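Local structure of RegF protein (Neisseria gonorrhoeae, 4HOJ) at residues F14-R19 with L156-W161; F104-V109 with E125-G130; Q108-P113 with D164-K169. The protein binds glutathione and calcium and, as a stringent starvation protein A of the glutathione transferase superfamily, probably acts in the starvation response. All blocks are in the same frame, centred on the assembly; numbering follows the deposited sequence.

Interaction 1 lies about 3 Å from the centre of the chain and joins helix 13-25 of the thioredoxin-like domain to helix 151-161 of the helical domain. Interactions 2 and 3, both within the helical domain, have centres about 14 Å and 13 Å from that of interaction 1 and about 8 Å from each other. They share Gln108 and Val109 of helix 104-111. Along the chain, interaction 2 is nested inside the loop closed by interaction 1, whereas interaction 3 crosses that loop because 164-169 follows 156-161. Phe104, Val107, Leu159 and Tyr166 pack the contacts together, so packing contacts run from the glutathione pocket to a calcium-bound turn.

Interaction 1. Residues F14-R19 with L156-W161; sequences FSHRCR and LAPLLW. With GSH (glutathione), chain C.
The domain interface of the glutathione transferase fold is built here from helix 13-25 of the thioredoxin-like domain and helix 151-161 of the helical domain. The short segments cross at 123°, with His16 and Pro158 facing each other where the backbones are nearest. Pro158 lies on the kinked part of its helix, and its ring packs against two side chains. Its CG sits over one face of the His16 imidazole, 4.1 Å from the ring centroid, in a CH-pi contact, while Pro158 CB comes 3.5 Å from His16 ND1. The same CG also meets Arg17 CG, 3.7 Å away, so this corner of the ring is shared by the imidazole and the aliphatic part of Arg17. With chi1 at -170°, His16 has CG anti to the backbone N, which carries the imidazole out to Trp161. There the histidine edge, led by CE1, points at the face of the indole's five-membered ring in an offset edge-to-face pair whose planes stand 88° apart. Arg162 fixes the imidazole through a hydrogen bond with ND1. Arg17 runs extended to a salt bridge with Glu100 and hydrogen bonds with Ser65 and the Ala155 carbonyl, which between them engage all three guanidinium nitrogens. Glutathione CB1 lies 3.7 Å above the plane of the Phe14 ring, toward its rim. Such a buried seam, with the ligand beside the first helix of the thioredoxin-like domain, is a hallmark of the glutathione transferase fold.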
loop_
_atom_site.group_PDB
_atom_site.type_symbol
_atom_site.label_atom_id
_atom_site.label_comp_id
_atom_site.label_asym_id
_atom_site.label_seq_id
_atom_site.Cartn_x
_atom_site.Cartn_y
_atom_site.Cartn_z
ATOM N N PHE A 14 5.848 -11.552 -8.142
ATOM C CA PHE A 14 4.947 -10.404 -8.196
ATOM C C PHE A 14 4.218 -10.376 -9.490
ATOM O O PHE A 14 3.000 -10.147 -9.518
ATOM C CB PHE A 14 5.733 -9.107 -7.926
ATOM C CG PHE A 14 6.429 -9.132 -6.592
ATOM C CD1 PHE A 14 5.692 -8.961 -5.438
ATOM C CD2 PHE A 14 7.759 -9.401 -6.494
ATOM C CE1 PHE A 14 6.295 -8.988 -4.205
ATOM C CE2 PHE A 14 8.392 -9.490 -5.245
ATOM C CZ PHE A 14 7.645 -9.282 -4.091
ATOM N N SER A 15 4.893 -10.749 -10.587
ATOM C CA SER A 15 4.219 -10.941 -11.887
ATOM C C SER A 15 3.218 -12.115 -11.845
ATOM O O SER A 15 2.156 -12.066 -12.471
ATOM C CB SER A 15 5.276 -11.239 -13.004
ATOM O OG SER A 15 6.165 -10.103 -13.165
ATOM N N HIS A 16 3.604 -13.151 -11.114
ATOM C CA HIS A 16 2.772 -14.329 -10.955
ATOM C C HIS A 16 1.408 -13.928 -10.345
ATOM O O HIS A 16 0.347 -14.397 -10.784
ATOM C CB HIS A 16 3.550 -15.314 -10.098
ATOM C CG HIS A 16 2.948 -16.675 -10.016
ATOM N ND1 HIS A 16 3.543 -17.650 -9.261
ATOM C CD2 HIS A 16 1.786 -17.203 -10.515
ATOM C CE1 HIS A 16 2.813 -18.761 -9.340
ATOM N NE2 HIS A 16 1.732 -18.514 -10.087
ATOM N N ARG A 17 1.412 -12.978 -9.390
ATOM C CA ARG A 17 0.143 -12.551 -8.784
ATOM C C ARG A 17 -0.761 -11.999 -9.868
ATOM O O ARG A 17 -1.970 -12.303 -9.904
ATOM C CB ARG A 17 0.329 -11.405 -7.755
ATOM C CG ARG A 17 1.141 -11.714 -6.559
ATOM C CD ARG A 17 1.321 -10.418 -5.755
ATOM N NE ARG A 17 1.784 -10.677 -4.388
ATOM C CZ ARG A 17 2.198 -9.690 -3.587
ATOM N NH1 ARG A 17 2.400 -8.440 -4.053
ATOM N NH2 ARG A 17 2.481 -10.019 -2.341
ATOM N N CYS A 18 -0.200 -11.155 -10.747
ATOM C CA CYS A 18 -1.021 -10.493 -11.774
ATOM C C CYS A 18 -1.486 -11.487 -12.829
ATOM O O CYS A 18 -2.643 -11.441 -13.261
ATOM C CB CYS A 18 -0.225 -9.366 -12.420
ATOM S SG CYS A 18 0.325 -8.099 -11.252
ATOM N N ARG A 19 -0.651 -12.447 -13.222
ATOM C CA ARG A 19 -1.063 -13.509 -14.131
ATOM C C ARG A 19 -2.207 -14.302 -13.534
ATOM O O ARG A 19 -3.178 -14.611 -14.234
ATOM C CB ARG A 19 0.159 -14.384 -14.515
ATOM C CG ARG A 19 1.112 -13.656 -15.473
ATOM C CD ARG A 19 2.273 -14.578 -15.844
ATOM N NE ARG A 19 3.457 -14.415 -15.001
ATOM C CZ ARG A 19 3.929 -15.311 -14.122
ATOM N NH1 ARG A 19 5.159 -15.135 -13.583
ATOM N NH2 ARG A 19 3.248 -16.387 -13.822
ATOM N N LEU A 156 -0.834 -13.937 -1.852
ATOM C CA LEU A 156 0.036 -14.835 -1.129
ATOM C C LEU A 156 0.459 -16.059 -1.955
ATOM O O LEU A 156 1.533 -16.601 -1.734
ATOM C CB LEU A 156 -0.726 -15.301 0.116
ATOM C CG LEU A 156 0.023 -16.312 1.006
ATOM C CD1 LEU A 156 1.359 -15.737 1.531
ATOM C CD2 LEU A 156 -0.882 -16.699 2.188
ATOM N N ALA A 157 -0.351 -16.459 -2.943
ATOM C CA ALA A 157 -0.167 -17.760 -3.593
ATOM C C ALA A 157 1.239 -17.909 -4.205
ATOM O O ALA A 157 1.784 -18.983 -4.125
ATOM C CB ALA A 157 -1.279 -17.965 -4.651
ATOM N N PRO A 158 1.813 -16.918 -4.881
ATOM C CA PRO A 158 3.158 -17.157 -5.470
ATOM C C PRO A 158 4.221 -17.467 -4.469
ATOM O O PRO A 158 5.189 -18.180 -4.821
ATOM C CB PRO A 158 3.440 -15.865 -6.215
ATOM C CG PRO A 158 1.988 -15.336 -6.546
ATOM C CD PRO A 158 1.290 -15.591 -5.255
ATOM N N LEU A 159 4.115 -16.945 -3.248
ATOM C CA LEU A 159 5.066 -17.321 -2.197
ATOM C C LEU A 159 4.876 -18.752 -1.758
ATOM O O LEU A 159 5.834 -19.503 -1.692
ATOM C CB LEU A 159 4.955 -16.363 -1.025
ATOM C CG LEU A 159 5.705 -16.784 0.257
ATOM C CD1 LEU A 159 7.182 -16.999 -0.066
ATOM C CD2 LEU A 159 5.534 -15.702 1.306
ATOM N N LEU A 160 3.652 -19.153 -1.534
ATOM C CA LEU A 160 3.428 -20.556 -1.143
ATOM C C LEU A 160 3.843 -21.538 -2.233
ATOM O O LEU A 160 4.367 -22.603 -1.917
ATOM C CB LEU A 160 1.931 -20.763 -0.773
ATOM C CG LEU A 160 1.440 -19.827 0.336
ATOM C CD1 LEU A 160 -0.035 -20.124 0.676
ATOM C CD2 LEU A 160 2.301 -20.010 1.537
ATOM N N TRP A 161 3.676 -21.156 -3.513
ATOM C CA TRP A 161 4.134 -22.027 -4.593
ATOM C C TRP A 161 5.642 -22.242 -4.507
ATOM O O TRP A 161 6.107 -23.322 -4.884
ATOM C CB TRP A 161 3.773 -21.334 -5.910
ATOM C CG TRP A 161 4.150 -22.170 -7.089
ATOM C CD1 TRP A 161 5.180 -21.908 -7.938
ATOM C CD2 TRP A 161 3.557 -23.405 -7.530
ATOM N NE1 TRP A 161 5.293 -22.923 -8.878
ATOM C CE2 TRP A 161 4.282 -23.822 -8.665
ATOM C CE3 TRP A 161 2.494 -24.192 -7.069
ATOM C CZ2 TRP A 161 3.985 -25.010 -9.347
ATOM C CZ3 TRP A 161 2.180 -25.354 -7.769
ATOM C CH2 TRP A 161 2.927 -25.740 -8.889
HETATM N N1 GSH C . 6.765 -4.103 -5.125
HETATM C CA1 GSH C . 6.875 -4.724 -6.477
HETATM C C1 GSH C . 5.568 -5.297 -6.884
HETATM O O11 GSH C . 5.240 -5.317 -8.098
HETATM O O12 GSH C . 4.848 -5.774 -5.988
HETATM C CB1 GSH C . 8.036 -5.726 -6.538
HETATM C CG1 GSH C . 8.356 -6.199 -7.961
HETATM C CD1 GSH C . 9.707 -6.886 -7.996
HETATM O OE1 GSH C . 10.401 -7.066 -7.021
HETATM N N2 GSH C . 10.029 -7.340 -9.266
HETATM C CA2 GSH C . 11.325 -7.990 -9.459
HETATM C C2 GSH C . 12.084 -7.131 -10.440
HETATM O O2 GSH C . 11.645 -6.570 -11.431
HETATM C CB2 GSH C . 11.266 -9.356 -10.054
HETATM S SG2 GSH C . 10.290 -10.505 -9.125
HETATM N N3 GSH C . 13.518 -7.107 -10.183
HETATM C CA3 GSH C . 14.414 -6.331 -11.021
HETATM C C3 GSH C . 15.041 -5.285 -10.154
HETATM O O31 GSH C . 14.700 -5.007 -8.953
HETATM O O32 GSH C . 15.960 -4.631 -10.699
#

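Interaction 2. Residues F104-V109 with E125-G130; sequences FNHVQV and EAIGNG
Ala126 O accepts the backbone bond from Gly130 N at 2.9 Å, which secures the turn of helix 117-134 whose methyl group, Ala126 CB, is pressed into the imidazole of His106 on helix 104-111. The methyl sits almost centrally over one face of that ring: CB is 3.5 Å from the centroid and only 15° off the ring normal, a well-formed CH-pi contact. It is closest to NE2, at 3.4 Å, but CE1, CD2 and ND1 are all within a few tenths of an ångström of that value. The opposite face carries the amide nitrogen of Asn105, 3.5 Å above the plane and displaced toward the rim, so the imidazole is sandwiched. His106 has CG beside its backbone N (chi1 -58°), an orientation that lays the ring along the alanine's side of the neighbouring helix. The next residue, Ile127, adds apolar packing: CG1 meets His106 CB at 3.5 Å, and CD1 reaches past it to Val107 CG2, 4.0 Å away. The two helix segments run nearly antiparallel, 9.3 Å apart at closest approach, and Leu159 of helix 151-161 packs against both Val107 and Ile127 from the interior. No hydrogen bond spans the two segments. Their cohesion probably rests on dispersion and on methyl-to-ring contact, with the backbone bonds inside each helix holding the packing groups in place.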
loop_
_atom_site.group_PDB
_atom_site.type_symbol
_atom_site.label_atom_id
_atom_site.label_comp_id
_atom_site.label_asym_id
_atom_site.label_seq_id
_atom_site.Cartn_x
_atom_site.Cartn_y
_atom_site.Cartn_z
ATOM N N PHE A 104 6.719 -10.273 2.096
ATOM C CA PHE A 104 7.217 -10.037 0.737
ATOM C C PHE A 104 8.456 -9.170 0.709
ATOM O O PHE A 104 9.168 -9.147 -0.298
ATOM C CB PHE A 104 6.088 -9.616 -0.232
ATOM C CG PHE A 104 5.217 -10.783 -0.596
ATOM C CD1 PHE A 104 4.148 -11.161 0.224
ATOM C CD2 PHE A 104 5.508 -11.583 -1.703
ATOM C CE1 PHE A 104 3.396 -12.253 -0.053
ATOM C CE2 PHE A 104 4.726 -12.690 -2.042
ATOM C CZ PHE A 104 3.660 -13.032 -1.188
ATOM N N ASN A 105 8.725 -8.467 1.801
ATOM C CA ASN A 105 10.040 -7.799 1.916
ATOM C C ASN A 105 11.145 -8.858 1.908
ATOM O O ASN A 105 12.168 -8.709 1.251
ATOM C CB ASN A 105 10.077 -6.965 3.186
ATOM C CG ASN A 105 9.814 -7.787 4.433
ATOM O OD1 ASN A 105 8.940 -8.662 4.470
ATOM N ND2 ASN A 105 10.613 -7.507 5.511
ATOM N N HIS A 106 10.912 -9.967 2.596
ATOM C CA HIS A 106 11.890 -11.074 2.599
ATOM C C HIS A 106 11.960 -11.764 1.251
ATOM O O HIS A 106 13.060 -12.161 0.820
ATOM C CB HIS A 106 11.546 -12.093 3.701
ATOM C CG HIS A 106 11.513 -11.472 5.069
ATOM N ND1 HIS A 106 12.645 -10.983 5.690
ATOM C CD2 HIS A 106 10.476 -11.267 5.921
ATOM C CE1 HIS A 106 12.292 -10.456 6.854
ATOM N NE2 HIS A 106 10.990 -10.624 7.026
ATOM N N VAL A 107 10.809 -11.895 0.578
ATOM C CA VAL A 107 10.791 -12.451 -0.788
ATOM C C VAL A 107 11.687 -11.604 -1.693
ATOM O O VAL A 107 12.451 -12.151 -2.476
ATOM C CB VAL A 107 9.346 -12.484 -1.308
ATOM C CG1 VAL A 107 9.324 -12.780 -2.857
ATOM C CG2 VAL A 107 8.562 -13.509 -0.504
ATOM N N GLN A 108 11.626 -10.274 -1.575
ATOM C CA GLN A 108 12.513 -9.471 -2.426
ATOM C C GLN A 108 13.987 -9.734 -2.197
ATOM O O GLN A 108 14.790 -9.646 -3.141
ATOM C CB GLN A 108 12.210 -7.965 -2.253
ATOM C CG GLN A 108 10.798 -7.613 -2.801
ATOM C CD GLN A 108 10.427 -6.147 -2.619
ATOM O OE1 GLN A 108 11.109 -5.263 -3.149
ATOM N NE2 GLN A 108 9.409 -5.883 -1.816
ATOM N N VAL A 109 14.350 -10.002 -0.937
ATOM C CA VAL A 109 15.743 -10.355 -0.624
ATOM C C VAL A 109 16.149 -11.685 -1.289
ATOM O O VAL A 109 17.202 -11.789 -1.889
ATOM C CB VAL A 109 15.991 -10.434 0.905
ATOM C CG1 VAL A 109 17.443 -10.870 1.186
ATOM C CG2 VAL A 109 15.725 -9.088 1.598
ATOM N N GLU A 125 14.517 -17.727 6.852
ATOM C CA GLU A 125 14.090 -18.007 8.200
ATOM C C GLU A 125 12.853 -17.213 8.569
ATOM O O GLU A 125 11.898 -17.748 9.149
ATOM C CB GLU A 125 15.227 -17.611 9.129
ATOM C CG GLU A 125 14.962 -17.853 10.596
ATOM C CD GLU A 125 15.416 -19.233 11.023
ATOM O OE1 GLU A 125 15.482 -20.125 10.140
ATOM O OE2 GLU A 125 15.719 -19.419 12.224
ATOM N N ALA A 126 12.865 -15.925 8.241
ATOM C CA ALA A 126 11.728 -15.073 8.613
ATOM C C ALA A 126 10.449 -15.457 7.906
ATOM O O ALA A 126 9.376 -15.382 8.468
ATOM C CB ALA A 126 12.058 -13.591 8.389
ATOM N N ILE A 127 10.565 -15.918 6.672
ATOM C CA ILE A 127 9.367 -16.350 5.962
ATOM C C ILE A 127 8.801 -17.613 6.589
ATOM O O ILE A 127 7.597 -17.676 6.812
ATOM C CB ILE A 127 9.664 -16.589 4.465
ATOM C CG1 ILE A 127 9.978 -15.247 3.775
ATOM C CG2 ILE A 127 8.505 -17.373 3.797
ATOM C CD1 ILE A 127 10.548 -15.413 2.345
ATOM N N GLY A 128 9.658 -18.572 6.944
ATOM C CA GLY A 128 9.148 -19.779 7.562
ATOM C C GLY A 128 8.475 -19.468 8.882
ATOM O O GLY A 128 7.428 -20.020 9.197
ATOM N N ASN A 129 9.072 -18.586 9.661
ATOM C CA ASN A 129 8.523 -18.266 10.972
ATOM C C ASN A 129 7.188 -17.534 10.831
ATOM O O ASN A 129 6.217 -17.825 11.561
ATOM C CB ASN A 129 9.526 -17.433 11.743
ATOM C CG ASN A 129 10.708 -18.252 12.223
ATOM O OD1 ASN A 129 10.588 -19.461 12.474
ATOM N ND2 ASN A 129 11.867 -17.603 12.340
ATOM N N GLY A 130 7.150 -16.570 9.916
ATOM C CA GLY A 130 5.954 -15.790 9.644
ATOM C C GLY A 130 4.791 -16.627 9.159
ATOM O O GLY A 130 3.653 -16.460 9.638
#

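Interaction 3. Residues Q108-P113 with D164-K169. With CA (calcium ion), chain B.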
loop_
_atom_site.group_PDB
_atom_site.type_symbol
_atom_site.label_atom_id
_atom_site.label_comp_id
_atom_site.label_asym_id
_atom_site.label_seq_id
_atom_site.Cartn_x
_atom_site.Cartn_y
_atom_site.Cartn_z
ATOM N N GLN A 108 11.626 -10.274 -1.575
ATOM C CA GLN A 108 12.513 -9.471 -2.426
ATOM C C GLN A 108 13.987 -9.734 -2.197
ATOM O O GLN A 108 14.790 -9.646 -3.141
ATOM C CB GLN A 108 12.210 -7.965 -2.253
ATOM C CG GLN A 108 10.798 -7.613 -2.801
ATOM C CD GLN A 108 10.427 -6.147 -2.619
ATOM O OE1 GLN A 108 11.109 -5.263 -3.149
ATOM N NE2 GLN A 108 9.409 -5.883 -1.816
ATOM N N VAL A 109 14.350 -10.002 -0.937
ATOM C CA VAL A 109 15.743 -10.355 -0.624
ATOM C C VAL A 109 16.149 -11.685 -1.289
ATOM O O VAL A 109 17.202 -11.789 -1.889
ATOM C CB VAL A 109 15.991 -10.434 0.905
ATOM C CG1 VAL A 109 17.443 -10.870 1.186
ATOM C CG2 VAL A 109 15.725 -9.088 1.598
ATOM N N LEU A 110 15.270 -12.690 -1.237
ATOM C CA LEU A 110 15.543 -13.980 -1.855
ATOM C C LEU A 110 15.607 -13.828 -3.349
ATOM O O LEU A 110 16.285 -14.613 -4.004
ATOM C CB LEU A 110 14.436 -14.973 -1.489
ATOM C CG LEU A 110 14.412 -15.351 -0.006
ATOM C CD1 LEU A 110 13.477 -16.500 0.230
ATOM C CD2 LEU A 110 15.820 -15.750 0.435
ATOM N N GLU A 111 14.887 -12.862 -3.917
ATOM C CA GLU A 111 14.902 -12.642 -5.365
ATOM C C GLU A 111 16.058 -11.792 -5.876
ATOM O O GLU A 111 16.297 -11.726 -7.086
ATOM C CB GLU A 111 13.581 -11.980 -5.820
ATOM C CG GLU A 111 12.303 -12.897 -5.754
ATOM C CD GLU A 111 12.376 -14.030 -6.767
ATOM O OE1 GLU A 111 12.850 -13.831 -7.875
ATOM O OE2 GLU A 111 11.944 -15.116 -6.388
ATOM N N ASN A 112 16.756 -11.153 -4.951
ATOM C CA ASN A 112 17.832 -10.241 -5.297
ATOM C C ASN A 112 19.138 -11.027 -5.478
ATOM O O ASN A 112 19.695 -11.498 -4.489
ATOM C CB ASN A 112 17.955 -9.209 -4.182
ATOM C CG ASN A 112 19.039 -8.195 -4.440
ATOM O OD1 ASN A 112 19.684 -8.196 -5.500
ATOM N ND2 ASN A 112 19.237 -7.308 -3.468
ATOM N N PRO A 113 19.648 -11.113 -6.718
ATOM C CA PRO A 113 20.871 -11.884 -6.984
ATOM C C PRO A 113 22.062 -11.313 -6.225
ATOM O O PRO A 113 23.031 -12.021 -5.923
ATOM C CB PRO A 113 21.083 -11.689 -8.484
ATOM C CG PRO A 113 19.747 -11.347 -9.023
ATOM C CD PRO A 113 19.071 -10.558 -7.956
ATOM N N ASP A 164 9.345 -24.679 -1.674
ATOM C CA ASP A 164 10.453 -25.587 -1.978
ATOM C C ASP A 164 11.595 -24.837 -2.686
ATOM O O ASP A 164 12.809 -25.017 -2.325
ATOM C CB ASP A 164 9.926 -26.764 -2.820
ATOM C CG ASP A 164 10.979 -27.841 -3.086
ATOM O OD1 ASP A 164 12.133 -27.803 -2.584
ATOM O OD2 ASP A 164 10.635 -28.803 -3.819
ATOM N N HIS A 165 11.271 -24.021 -3.686
ATOM C CA HIS A 165 12.270 -23.265 -4.435
ATOM C C HIS A 165 13.141 -22.429 -3.487
ATOM O O HIS A 165 14.357 -22.385 -3.635
ATOM C CB HIS A 165 11.526 -22.400 -5.483
ATOM C CG HIS A 165 12.385 -21.426 -6.220
ATOM N ND1 HIS A 165 13.375 -21.821 -7.086
ATOM C CD2 HIS A 165 12.438 -20.070 -6.179
ATOM C CE1 HIS A 165 13.981 -20.749 -7.579
ATOM N NE2 HIS A 165 13.427 -19.673 -7.054
ATOM N N TYR A 166 12.495 -21.751 -2.535
ATOM C CA TYR A 166 13.169 -20.911 -1.566
ATOM C C TYR A 166 13.785 -21.668 -0.389
ATOM O O TYR A 166 14.416 -21.069 0.477
ATOM C CB TYR A 166 12.185 -19.893 -0.988
ATOM C CG TYR A 166 11.715 -18.791 -1.945
ATOM C CD1 TYR A 166 12.518 -18.295 -2.944
ATOM C CD2 TYR A 166 10.478 -18.211 -1.742
ATOM C CE1 TYR A 166 12.098 -17.236 -3.791
ATOM C CE2 TYR A 166 10.045 -17.135 -2.575
ATOM C CZ TYR A 166 10.829 -16.680 -3.554
ATOM O OH TYR A 166 10.418 -15.652 -4.375
ATOM N N ASP A 167 13.599 -22.984 -0.344
ATOM C CA ASP A 167 14.096 -23.805 0.763
ATOM C C ASP A 167 13.547 -23.358 2.135
ATOM O O ASP A 167 14.219 -23.442 3.153
ATOM C CB ASP A 167 15.638 -23.861 0.778
ATOM C CG ASP A 167 16.230 -24.469 -0.516
ATOM O OD1 ASP A 167 15.571 -25.311 -1.136
ATOM O OD2 ASP A 167 17.368 -24.156 -0.917
ATOM N N VAL A 168 12.298 -22.913 2.128
ATOM C CA VAL A 168 11.620 -22.505 3.338
ATOM C C VAL A 168 11.056 -23.743 3.984
ATOM O O VAL A 168 10.350 -24.526 3.348
ATOM C CB VAL A 168 10.481 -21.545 3.038
ATOM C CG1 VAL A 168 9.571 -21.350 4.313
ATOM C CG2 VAL A 168 11.052 -20.202 2.596
ATOM N N LYS A 169 11.377 -23.902 5.264
ATOM C CA LYS A 169 10.908 -25.010 6.072
ATOM C C LYS A 169 9.889 -24.485 7.095
ATOM O O LYS A 169 10.177 -23.524 7.820
ATOM C CB LYS A 169 12.114 -25.660 6.767
ATOM C CG LYS A 169 13.364 -24.748 6.843
ATOM C CD LYS A 169 14.652 -25.531 7.195
ATOM C CE LYS A 169 15.129 -26.399 6.028
ATOM N NZ LYS A 169 16.446 -27.050 6.300
HETATM CA CA CA B . 14.108 -26.924 -2.100
HETATM O O HOH W 1 14.453 -17.158 -7.526
HETATM O O HOH W 2 15.432 -25.682 -3.952
HETATM O O HOH W 3 13.533 -27.301 0.182
#
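Leu110, Glu111 and Tyr166 all carry CG anti to the carbonyl carbon, and Glu111 then bends at chi2 (-67°), a combination that brings its carboxylate to the phenol of Tyr166 while Leu110 lies over one face of the phenol ring. Tyr166 OH donates to Glu111 OE2 across 2.6 Å, a short bond that uses the anti lone pair of the carboxylate oxygen. OE2 lies near the plane of the tyrosine ring, at its edge, and the carboxylate is turned 65° against that ring. Leu110 CD1 occupies one face, 3.6 Å from Tyr166 CG and shifted toward that side of the ring, adding a CH-pi contact to the polar bond. Pro13 of helix 13-25 touches both Glu111 and Tyr166, so the pair stands close to the glutathione pocket. A water bonded to His165 NE2 at 2.8 Å also gives a weak bond to Glu111 OE2, tying the residue before the tyrosine loosely to the same oxygen.

At the backbone of the tyrosine, Asp164 to Asp167 form a type I turn, in which Asp164 O accepts from Asp167 N at 2.9 Å. The same carbonyl binds calcium, together with Asp164 OD1 at 2.2 Å, Asp167 OD1 at 2.4 Å and two waters. The ion thus draws together the two ends of the turn that presents Tyr166. The chemistry implies a tyrosine anchored at both ends, its hydroxyl donating to Glu111 and its backbone held in a metal-bound turn; the phenol's donation would probably help stabilise negative charge on the carboxylate.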